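The same site in two structures of 4-hydroxybenzoyl-CoA thioesterase from Pseudomonas sp., which hydrolyses 4-hydroxybenzoyl-CoA to 4-hydroxybenzoate and free coenzyme A, the last of three steps that turn 4-chlorobenzoate into 4-hydroxybenzoate: PDB 1LO8 (chain A, 1.80 Å), residues Ala19-Tyr24 and Val69-Tyr74, and PDB 1LO7 (chain B, 1.50 Å), residues Ala19-Tyr24 and Val69-Tyr74. Both blocks share one frame: the second was fitted to the first on N, CA, C and O of the twelve residues, RMSD 0.10 Å. Numbering follows each deposited sequence.

Structure 1 (1LO8); sequences AGIVWY and VCTASY. Unlike the reference sequence in segment 19-24: Tyr24 (reference Phe). With 4CA (4-hydroxybenzyl coenzyme A), chain C.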
loop_
_atom_site.group_PDB
_atom_site.type_symbol
_atom_site.label_atom_id
_atom_site.label_comp_id
_atom_site.label_asym_id
_atom_site.label_seq_id
_atom_site.Cartn_x
_atom_site.Cartn_y
_atom_site.Cartn_z
ATOM N N ALA A 19 4.730 -5.277 -14.397
ATOM C CA ALA A 19 5.968 -5.411 -15.111
ATOM C C ALA A 19 6.905 -6.425 -14.472
ATOM O O ALA A 19 8.010 -6.649 -14.974
ATOM C CB ALA A 19 6.661 -4.104 -15.399
ATOM N N GLY A 20 6.485 -7.009 -13.340
ATOM C CA GLY A 20 7.259 -8.030 -12.631
ATOM C C GLY A 20 8.341 -7.557 -11.669
ATOM O O GLY A 20 9.095 -8.354 -11.076
ATOM N N ILE A 21 8.415 -6.276 -11.493
ATOM C CA ILE A 21 9.429 -5.766 -10.608
ATOM C C ILE A 21 8.797 -4.976 -9.480
ATOM O O ILE A 21 7.641 -4.569 -9.499
ATOM C CB ILE A 21 10.302 -4.792 -11.395
ATOM C CG1 ILE A 21 9.506 -3.547 -11.808
ATOM C CG2 ILE A 21 10.875 -5.432 -12.658
ATOM C CD1 ILE A 21 10.148 -2.874 -13.017
ATOM N N VAL A 22 9.619 -4.665 -8.505
ATOM C CA VAL A 22 9.144 -3.889 -7.415
ATOM C C VAL A 22 8.542 -2.607 -7.892
ATOM O O VAL A 22 9.205 -1.880 -8.598
ATOM C CB VAL A 22 10.327 -3.597 -6.506
ATOM C CG1 VAL A 22 9.909 -2.643 -5.400
ATOM C CG2 VAL A 22 10.816 -4.900 -5.895
ATOM N N TRP A 23 7.319 -2.319 -7.466
ATOM C CA TRP A 23 6.660 -1.047 -7.772
ATOM C C TRP A 23 7.283 0.007 -6.844
ATOM O O TRP A 23 7.300 -0.133 -5.617
ATOM C CB TRP A 23 5.125 -1.188 -7.623
ATOM C CG TRP A 23 4.379 0.034 -8.048
ATOM C CD1 TRP A 23 4.523 0.739 -9.188
ATOM C CD2 TRP A 23 3.369 0.703 -7.326
ATOM N NE1 TRP A 23 3.633 1.793 -9.236
ATOM C CE2 TRP A 23 2.900 1.775 -8.104
ATOM C CE3 TRP A 23 2.636 0.363 -6.232
ATOM C CZ2 TRP A 23 1.848 2.589 -7.683
ATOM C CZ3 TRP A 23 1.682 1.228 -5.745
ATOM C CH2 TRP A 23 1.264 2.337 -6.459
ATOM N N TYR A 24 7.838 1.078 -7.439
ATOM C CA TYR A 24 8.589 2.100 -6.719
ATOM C C TYR A 24 8.094 2.622 -5.386
ATOM O O TYR A 24 8.856 2.717 -4.439
ATOM C CB TYR A 24 9.198 3.139 -7.658
ATOM C CG TYR A 24 8.336 4.348 -7.982
ATOM C CD1 TYR A 24 8.387 5.461 -7.141
ATOM C CD2 TYR A 24 7.548 4.421 -9.136
ATOM C CE1 TYR A 24 7.651 6.607 -7.427
ATOM C CE2 TYR A 24 6.811 5.572 -9.432
ATOM C CZ TYR A 24 6.871 6.668 -8.575
ATOM O OH TYR A 24 6.171 7.815 -8.836
ATOM N N VAL A 69 18.740 2.381 -9.557
ATOM C CA VAL A 69 19.845 1.831 -10.328
ATOM C C VAL A 69 19.602 0.540 -11.058
ATOM O O VAL A 69 20.060 0.393 -12.169
ATOM C CB VAL A 69 21.065 1.718 -9.401
ATOM C CG1 VAL A 69 22.304 1.288 -10.182
ATOM C CG2 VAL A 69 21.289 3.036 -8.641
ATOM N N CYS A 70 18.942 -0.422 -10.406
ATOM C CA CYS A 70 18.643 -1.674 -11.088
ATOM C C CYS A 70 17.314 -2.153 -10.563
ATOM O O CYS A 70 16.864 -1.654 -9.546
ATOM C CB CYS A 70 19.691 -2.809 -10.975
ATOM S SG CYS A 70 19.810 -3.542 -9.328
ATOM N N THR A 71 16.720 -3.156 -11.200
ATOM C CA THR A 71 15.428 -3.647 -10.701
ATOM C C THR A 71 15.567 -4.704 -9.612
ATOM O O THR A 71 16.606 -5.313 -9.385
ATOM C CB THR A 71 14.626 -4.262 -11.839
ATOM O OG1 THR A 71 15.280 -5.461 -12.194
ATOM C CG2 THR A 71 14.546 -3.371 -13.086
ATOM N N ALA A 72 14.481 -4.924 -8.893
ATOM C CA ALA A 72 14.436 -5.938 -7.866
ATOM C C ALA A 72 13.069 -6.604 -7.988
ATOM O O ALA A 72 12.173 -5.997 -8.528
ATOM C CB ALA A 72 14.690 -5.426 -6.452
ATOM N N SER A 73 12.891 -7.820 -7.484
ATOM C CA SER A 73 11.608 -8.552 -7.583
ATOM C C SER A 73 11.341 -9.414 -6.390
ATOM O O SER A 73 12.155 -9.535 -5.492
ATOM C CB SER A 73 11.554 -9.428 -8.818
ATOM O OG SER A 73 10.217 -9.669 -9.193
ATOM N N TYR A 74 10.173 -10.003 -6.355
ATOM C CA TYR A 74 9.790 -10.860 -5.247
ATOM C C TYR A 74 10.781 -11.981 -5.028
ATOM O O TYR A 74 11.282 -12.630 -5.949
ATOM C CB TYR A 74 8.311 -11.312 -5.255
ATOM C CG TYR A 74 7.962 -12.241 -6.395
ATOM C CD1 TYR A 74 7.549 -11.782 -7.642
ATOM C CD2 TYR A 74 8.014 -13.614 -6.172
ATOM C CE1 TYR A 74 7.211 -12.665 -8.665
ATOM C CE2 TYR A 74 7.676 -14.511 -7.174
ATOM C CZ TYR A 74 7.264 -14.035 -8.406
ATOM O OH TYR A 74 6.995 -14.972 -9.334
HETATM N N1A 4CA C . 19.182 10.058 -13.508
HETATM C C2A 4CA C . 18.809 10.594 -14.719
HETATM N N3A 4CA C . 18.619 9.993 -15.852
HETATM C C4A 4CA C . 18.838 8.677 -15.736
HETATM C C5A 4CA C . 19.239 8.000 -14.605
HETATM C C6A 4CA C . 19.399 8.741 -13.410
HETATM N N6A 4CA C . 19.752 8.240 -12.237
HETATM N N7A 4CA C . 19.388 6.639 -14.873
HETATM C C8A 4CA C . 19.083 6.525 -16.177
HETATM N N9A 4CA C . 18.801 7.733 -16.732
HETATM C C1D 4CA C . 18.638 8.005 -18.132
HETATM C C2D 4CA C . 19.948 7.510 -18.696
HETATM O O2D 4CA C . 20.935 8.541 -18.748
HETATM C C3D 4CA C . 19.603 7.230 -20.117
HETATM O O3D 4CA C . 19.705 8.435 -20.840
HETATM P P3D 4CA C . 19.850 9.102 -22.175
HETATM O O7A 4CA C . 21.006 10.066 -22.056
HETATM O O8A 4CA C . 20.075 8.035 -23.224
HETATM O O9A 4CA C . 18.600 9.865 -22.516
HETATM C C4D 4CA C . 18.207 6.683 -19.995
HETATM O O4D 4CA C . 17.749 7.097 -18.653
HETATM C C5D 4CA C . 18.297 5.176 -20.141
HETATM O O5D 4CA C . 19.259 4.705 -19.178
HETATM P P1A 4CA C . 20.378 3.771 -19.741
HETATM O O1A 4CA C . 21.426 3.670 -18.687
HETATM O O2A 4CA C . 20.900 4.475 -20.937
HETATM O O3A 4CA C . 19.814 2.394 -20.146
HETATM P P2A 4CA C . 19.652 0.987 -19.332
HETATM O O4A 4CA C . 18.732 0.126 -20.130
HETATM O O5A 4CA C . 20.984 0.344 -19.273
HETATM O O6A 4CA C . 19.110 1.176 -17.797
HETATM C CBP 4CA C . 17.025 0.835 -16.710
HETATM C CCP 4CA C . 17.758 1.606 -17.802
HETATM C CDP 4CA C . 16.884 -0.667 -17.055
HETATM C CEP 4CA C . 15.665 1.484 -16.431
HETATM C CAP 4CA C . 17.857 0.825 -15.428
HETATM O OAP 4CA C . 17.999 2.178 -14.941
HETATM C C9P 4CA C . 16.999 0.294 -14.260
HETATM O O9P 4CA C . 16.598 -0.872 -14.175
HETATM N N8P 4CA C . 16.629 1.219 -13.216
HETATM C C7P 4CA C . 15.726 0.566 -12.261
HETATM C C6P 4CA C . 14.284 0.900 -12.626
HETATM C C5P 4CA C . 13.348 0.538 -11.450
HETATM O O5P 4CA C . 13.294 -0.556 -10.937
HETATM N N4P 4CA C . 12.590 1.624 -10.879
HETATM C C3P 4CA C . 11.729 1.181 -9.781
HETATM C C2P 4CA C . 10.417 0.589 -10.307
HETATM S S1P 4CA C . 9.383 1.605 -11.387
HETATM C C1B 4CA C . 7.882 0.725 -11.584
HETATM C C2B 4CA C . 7.116 1.115 -12.758
HETATM C C3B 4CA C . 7.227 0.343 -13.936
HETATM C C4B 4CA C . 6.481 0.700 -15.077
HETATM C C5B 4CA C . 5.615 1.816 -15.024
HETATM O O2B 4CA C . 4.770 2.087 -16.081
HETATM C C6B 4CA C . 5.554 2.620 -13.851
HETATM C C7B 4CA C . 6.255 2.233 -12.689
HETATM O O HOH W 1 12.266 -2.367 -9.121
#

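Structure 2 (1LO7); sequences AGIVWY and VCTASY. Unlike the reference sequence in segment 19-24: Tyr24 (reference Phe). With 4CO (4-hydroxyphenacyl coenzyme A), chain D; EDO (1,2-ethanediol), chain E.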
loop_
_atom_site.group_PDB
_atom_site.type_symbol
_atom_site.label_atom_id
_atom_site.label_comp_id
_atom_site.label_asym_id
_atom_site.label_seq_id
_atom_site.Cartn_x
_atom_site.Cartn_y
_atom_site.Cartn_z
ATOM N N ALA B 19 4.700 -5.315 -14.502
ATOM C CA ALA B 19 5.973 -5.462 -15.196
ATOM C C ALA B 19 6.908 -6.458 -14.468
ATOM O O ALA B 19 8.054 -6.678 -14.902
ATOM C CB ALA B 19 6.653 -4.101 -15.382
ATOM N N GLY B 20 6.416 -7.037 -13.350
ATOM C CA GLY B 20 7.137 -8.030 -12.549
ATOM C C GLY B 20 8.286 -7.570 -11.640
ATOM O O GLY B 20 9.053 -8.418 -11.151
ATOM N N ILE B 21 8.392 -6.282 -11.408
ATOM C CA ILE B 21 9.448 -5.764 -10.556
ATOM C C ILE B 21 8.854 -4.917 -9.441
ATOM O O ILE B 21 7.667 -4.564 -9.530
ATOM C CB ILE B 21 10.485 -4.935 -11.339
ATOM C CG1 ILE B 21 9.767 -3.800 -12.087
ATOM C CG2 ILE B 21 11.225 -5.888 -12.322
ATOM C CD1 ILE B 21 10.715 -2.840 -12.833
ATOM N N VAL B 22 9.643 -4.582 -8.449
ATOM C CA VAL B 22 9.131 -3.771 -7.339
ATOM C C VAL B 22 8.487 -2.481 -7.824
ATOM O O VAL B 22 9.125 -1.714 -8.537
ATOM C CB VAL B 22 10.198 -3.377 -6.345
ATOM C CG1 VAL B 22 9.515 -2.606 -5.210
ATOM C CG2 VAL B 22 10.830 -4.584 -5.738
ATOM N N TRP B 23 7.245 -2.241 -7.407
ATOM C CA TRP B 23 6.544 -1.011 -7.749
ATOM C C TRP B 23 7.194 0.049 -6.866
ATOM O O TRP B 23 7.231 -0.085 -5.668
ATOM C CB TRP B 23 5.049 -1.170 -7.445
ATOM C CG TRP B 23 4.265 0.044 -7.876
ATOM C CD1 TRP B 23 4.365 0.734 -9.050
ATOM C CD2 TRP B 23 3.255 0.681 -7.118
ATOM N NE1 TRP B 23 3.471 1.779 -9.091
ATOM C CE2 TRP B 23 2.776 1.768 -7.901
ATOM C CE3 TRP B 23 2.724 0.448 -5.863
ATOM C CZ2 TRP B 23 1.760 2.598 -7.428
ATOM C CZ3 TRP B 23 1.713 1.271 -5.403
ATOM C CH2 TRP B 23 1.222 2.315 -6.200
ATOM N N TYR B 24 7.751 1.088 -7.464
ATOM C CA TYR B 24 8.505 2.098 -6.705
ATOM C C TYR B 24 8.047 2.679 -5.360
ATOM O O TYR B 24 8.875 2.910 -4.474
ATOM C CB TYR B 24 9.238 3.143 -7.558
ATOM C CG TYR B 24 8.404 4.367 -7.802
ATOM C CD1 TYR B 24 8.520 5.468 -6.957
ATOM C CD2 TYR B 24 7.507 4.398 -8.871
ATOM C CE1 TYR B 24 7.769 6.618 -7.198
ATOM C CE2 TYR B 24 6.752 5.539 -9.130
ATOM C CZ TYR B 24 6.898 6.640 -8.291
ATOM O OH TYR B 24 6.153 7.762 -8.521
ATOM N N VAL B 69 18.782 2.337 -9.501
ATOM C CA VAL B 69 19.875 1.804 -10.288
ATOM C C VAL B 69 19.652 0.527 -11.081
ATOM O O VAL B 69 20.073 0.385 -12.235
ATOM C CB VAL B 69 21.096 1.766 -9.380
ATOM C CG1 VAL B 69 22.262 1.353 -10.235
ATOM C CG2 VAL B 69 21.342 3.159 -8.793
ATOM N N CYS B 70 18.979 -0.430 -10.437
ATOM C CA CYS B 70 18.647 -1.684 -11.080
ATOM C C CYS B 70 17.348 -2.196 -10.471
ATOM O O CYS B 70 16.887 -1.705 -9.454
ATOM C CB CYS B 70 19.748 -2.749 -11.102
ATOM S SG CYS B 70 19.978 -3.418 -9.464
ATOM N N THR B 71 16.735 -3.150 -11.126
ATOM C CA THR B 71 15.465 -3.664 -10.651
ATOM C C THR B 71 15.611 -4.704 -9.599
ATOM O O THR B 71 16.663 -5.255 -9.380
ATOM C CB THR B 71 14.715 -4.317 -11.827
ATOM O OG1 THR B 71 15.406 -5.479 -12.241
ATOM C CG2 THR B 71 14.557 -3.359 -13.001
ATOM N N ALA B 72 14.483 -4.968 -8.933
ATOM C CA ALA B 72 14.463 -6.013 -7.948
ATOM C C ALA B 72 13.092 -6.681 -8.075
ATOM O O ALA B 72 12.156 -6.062 -8.634
ATOM C CB ALA B 72 14.789 -5.567 -6.547
ATOM N N SER B 73 12.948 -7.904 -7.564
ATOM C CA SER B 73 11.643 -8.591 -7.662
ATOM C C SER B 73 11.384 -9.453 -6.444
ATOM O O SER B 73 12.240 -9.610 -5.585
ATOM C CB SER B 73 11.621 -9.438 -8.938
ATOM O OG SER B 73 10.286 -9.854 -9.234
ATOM N N TYR B 74 10.194 -10.057 -6.372
ATOM C CA TYR B 74 9.855 -10.884 -5.238
ATOM C C TYR B 74 10.846 -12.005 -5.009
ATOM O O TYR B 74 11.349 -12.630 -5.955
ATOM C CB TYR B 74 8.368 -11.346 -5.224
ATOM C CG TYR B 74 7.990 -12.279 -6.369
ATOM C CD1 TYR B 74 7.413 -11.782 -7.541
ATOM C CD2 TYR B 74 8.148 -13.659 -6.244
ATOM C CE1 TYR B 74 7.031 -12.626 -8.585
ATOM C CE2 TYR B 74 7.747 -14.525 -7.268
ATOM C CZ TYR B 74 7.189 -14.008 -8.438
ATOM O OH TYR B 74 6.805 -14.849 -9.436
HETATM N N1A 4CO D . 19.414 10.335 -13.105
HETATM C C2A 4CO D . 19.110 10.853 -14.334
HETATM N N3A 4CO D . 18.946 10.200 -15.454
HETATM C C4A 4CO D . 19.091 8.868 -15.292
HETATM C C5A 4CO D . 19.410 8.207 -14.118
HETATM C C6A 4CO D . 19.568 8.995 -12.968
HETATM N N6A 4CO D . 19.861 8.486 -11.790
HETATM N N7A 4CO D . 19.500 6.834 -14.327
HETATM C C8A 4CO D . 19.248 6.679 -15.633
HETATM N N9A 4CO D . 19.019 7.874 -16.262
HETATM C C1D 4CO D . 18.799 8.115 -17.691
HETATM C C2D 4CO D . 20.075 7.904 -18.500
HETATM O O2D 4CO D . 20.950 9.031 -18.413
HETATM C C3D 4CO D . 19.473 7.802 -19.891
HETATM O O3D 4CO D . 18.926 9.036 -20.279
HETATM P P3D 4CO D . 19.229 9.683 -21.689
HETATM O O7A 4CO D . 20.498 10.369 -21.564
HETATM O O8A 4CO D . 19.267 8.641 -22.720
HETATM O O9A 4CO D . 18.078 10.683 -21.984
HETATM C C4D 4CO D . 18.282 6.904 -19.569
HETATM O O4D 4CO D . 17.999 7.100 -18.149
HETATM C C5D 4CO D . 18.400 5.451 -19.922
HETATM O O5D 4CO D . 19.373 4.872 -19.048
HETATM P P1A 4CO D . 20.508 3.965 -19.683
HETATM O O1A 4CO D . 21.423 3.740 -18.553
HETATM O O2A 4CO D . 21.151 4.592 -20.815
HETATM O O3A 4CO D . 19.894 2.672 -20.201
HETATM P P2A 4CO D . 19.663 1.251 -19.493
HETATM O O4A 4CO D . 18.838 0.461 -20.431
HETATM O O5A 4CO D . 20.964 0.607 -19.322
HETATM O O6A 4CO D . 19.114 1.377 -17.947
HETATM C CBP 4CO D . 17.184 1.021 -16.675
HETATM C CCP 4CO D . 17.817 1.881 -17.771
HETATM C CDP 4CO D . 17.183 -0.467 -17.067
HETATM C CEP 4CO D . 15.786 1.533 -16.355
HETATM C CAP 4CO D . 18.075 0.976 -15.422
HETATM O OAP 4CO D . 18.317 2.300 -14.941
HETATM C C9P 4CO D . 17.319 0.378 -14.237
HETATM O O9P 4CO D . 16.979 -0.786 -14.255
HETATM N N8P 4CO D . 16.949 1.276 -13.160
HETATM C C7P 4CO D . 16.029 0.651 -12.203
HETATM C C6P 4CO D . 14.559 0.901 -12.571
HETATM C C5P 4CO D . 13.683 0.551 -11.363
HETATM O O5P 4CO D . 13.706 -0.553 -10.829
HETATM N N4P 4CO D . 12.829 1.641 -10.956
HETATM C C3P 4CO D . 12.060 1.414 -9.741
HETATM C C2P 4CO D . 10.898 0.488 -9.983
HETATM S S1P 4CO D . 10.122 0.667 -11.589
HETATM O O1B 4CO D . 7.211 1.423 -10.316
HETATM C C1B 4CO D . 7.485 0.883 -11.373
HETATM C C2B 4CO D . 6.830 1.329 -12.609
HETATM C C3B 4CO D . 7.149 0.680 -13.827
HETATM C C4B 4CO D . 6.519 1.078 -15.003
HETATM C C5B 4CO D . 5.551 2.103 -14.965
HETATM O O2B 4CO D . 4.854 2.476 -16.133
HETATM C C6B 4CO D . 5.258 2.763 -13.738
HETATM C C7B 4CO D . 5.903 2.371 -12.549
HETATM C CB 4CO D . 8.505 -0.192 -11.442
HETATM C C1 EDO E . 21.595 2.894 -13.641
HETATM O O1 EDO E . 21.524 1.607 -14.198
HETATM C C2 EDO E . 21.300 3.977 -14.670
HETATM O O2 EDO E . 20.699 3.467 -15.858
HETATM O O HOH W 2 12.464 -2.451 -9.206
#

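Structure 1 (1LO8)
Two hydrogen bonds join the loops here: Ser73 OG donates to Gly20 O (2.6 Å), and Val22 N binds Ala72 O (2.9 Å, N-H...O angle 165°). OG of Ser73 lies anti to the backbone N (chi1 -156°), which carries the hydroxyl to that carbonyl; Arg48 of a neighbouring subunit also binds it. Residues 19-24 lead into helix 25-41 of this hot-dog fold, and 69-74 link strands 56-68 and 77-87. A water bonds Val22 O, O5P of the bound 4-hydroxybenzyl-CoA and, weakly, Ala72 N. Among the apolar contacts, the side chains of Ile21, beside catalytic Asp17, and Thr71 cross at about a right angle, Ile21 CG2 lying 4.0 Å from Thr71 CB; Val22 CG2 meets Ala72 CB (3.9 Å). The pantetheine arm passes Val22 O and Thr71 CG2, and the thioether S1P lies 4.0 Å from Tyr24 CD2.

Structure 2 (1LO7)
Ser73 OG donates to Gly20 O (2.7 Å), and Val22 N binds Ala72 O (2.9 Å, N-H...O angle 159°). OG of Ser73 stands anti to the backbone N (chi1 -166°), which brings the hydroxyl to the glycine carbonyl; Arg48 of a neighbouring subunit binds it as well. A water bonds Val22 O (weakly), O5P of the bound 4-hydroxyphenacyl-CoA and Ala72 N. The ligand ketone oxygen O1B takes a nearly straight hydrogen bond from Tyr24 N (2.9 Å, N-H...O angle 172°), a bond that would probably polarise the C=O. Among the apolar contacts, the side chains of Ile21, beside catalytic Asp17, and Thr71 cross at about a right angle, Ile21 CG2 lying 3.9 Å from Thr71 CB; Val22 CG2 meets Ala72 CB (4.2 Å). The pantetheine arm passes Val22 O and Thr71 CG2, while Ile21 CD1 packs on the ligand methylene CB (3.7 Å).

What differs
The bonds between the loops are kept: Ser73(A) OG to Gly20(A) O and Val22(A) N to Ala72(A) O have their counterparts in chain B, and the bridging water stands at the same place in both. What is gained in structure 2 belongs to the bound group. 4-Hydroxyphenacyl-CoA carries a ketone and a methylene between sulfur and ring, where 4-hydroxybenzyl-CoA has a single methylene and no carbonyl. Its O1B accepts a hydrogen bond from Tyr24(B) N at 2.9 Å; the ligand of structure 1 has no oxygen there to offer Tyr24(A) N. The ketone probably mimics the thioester carbonyl of the substrate, so the bond is consistent with the backbone amide helping to polarise that group.

The compared CA atoms coincide within the error, and the side chains of Ile21(A), Val22(A), Trp23(A), Tyr24(A), Val69(A), Thr71(A) and Ser73(A) keep their places in chain B. 4-Hydroxyphenacyl-CoA touches Ile21(B) and Trp23(B) besides Val22(B), Tyr24(B), Cys70(B), Thr71(B) and Val69(B), which also meets an ethanediol modelled in structure 2 alone. The ketone oxygen O1B comes to 3.2 Å from Trp23(B) CD1, and the methylene between sulfur and ketone packs on Ile21(B) CD1.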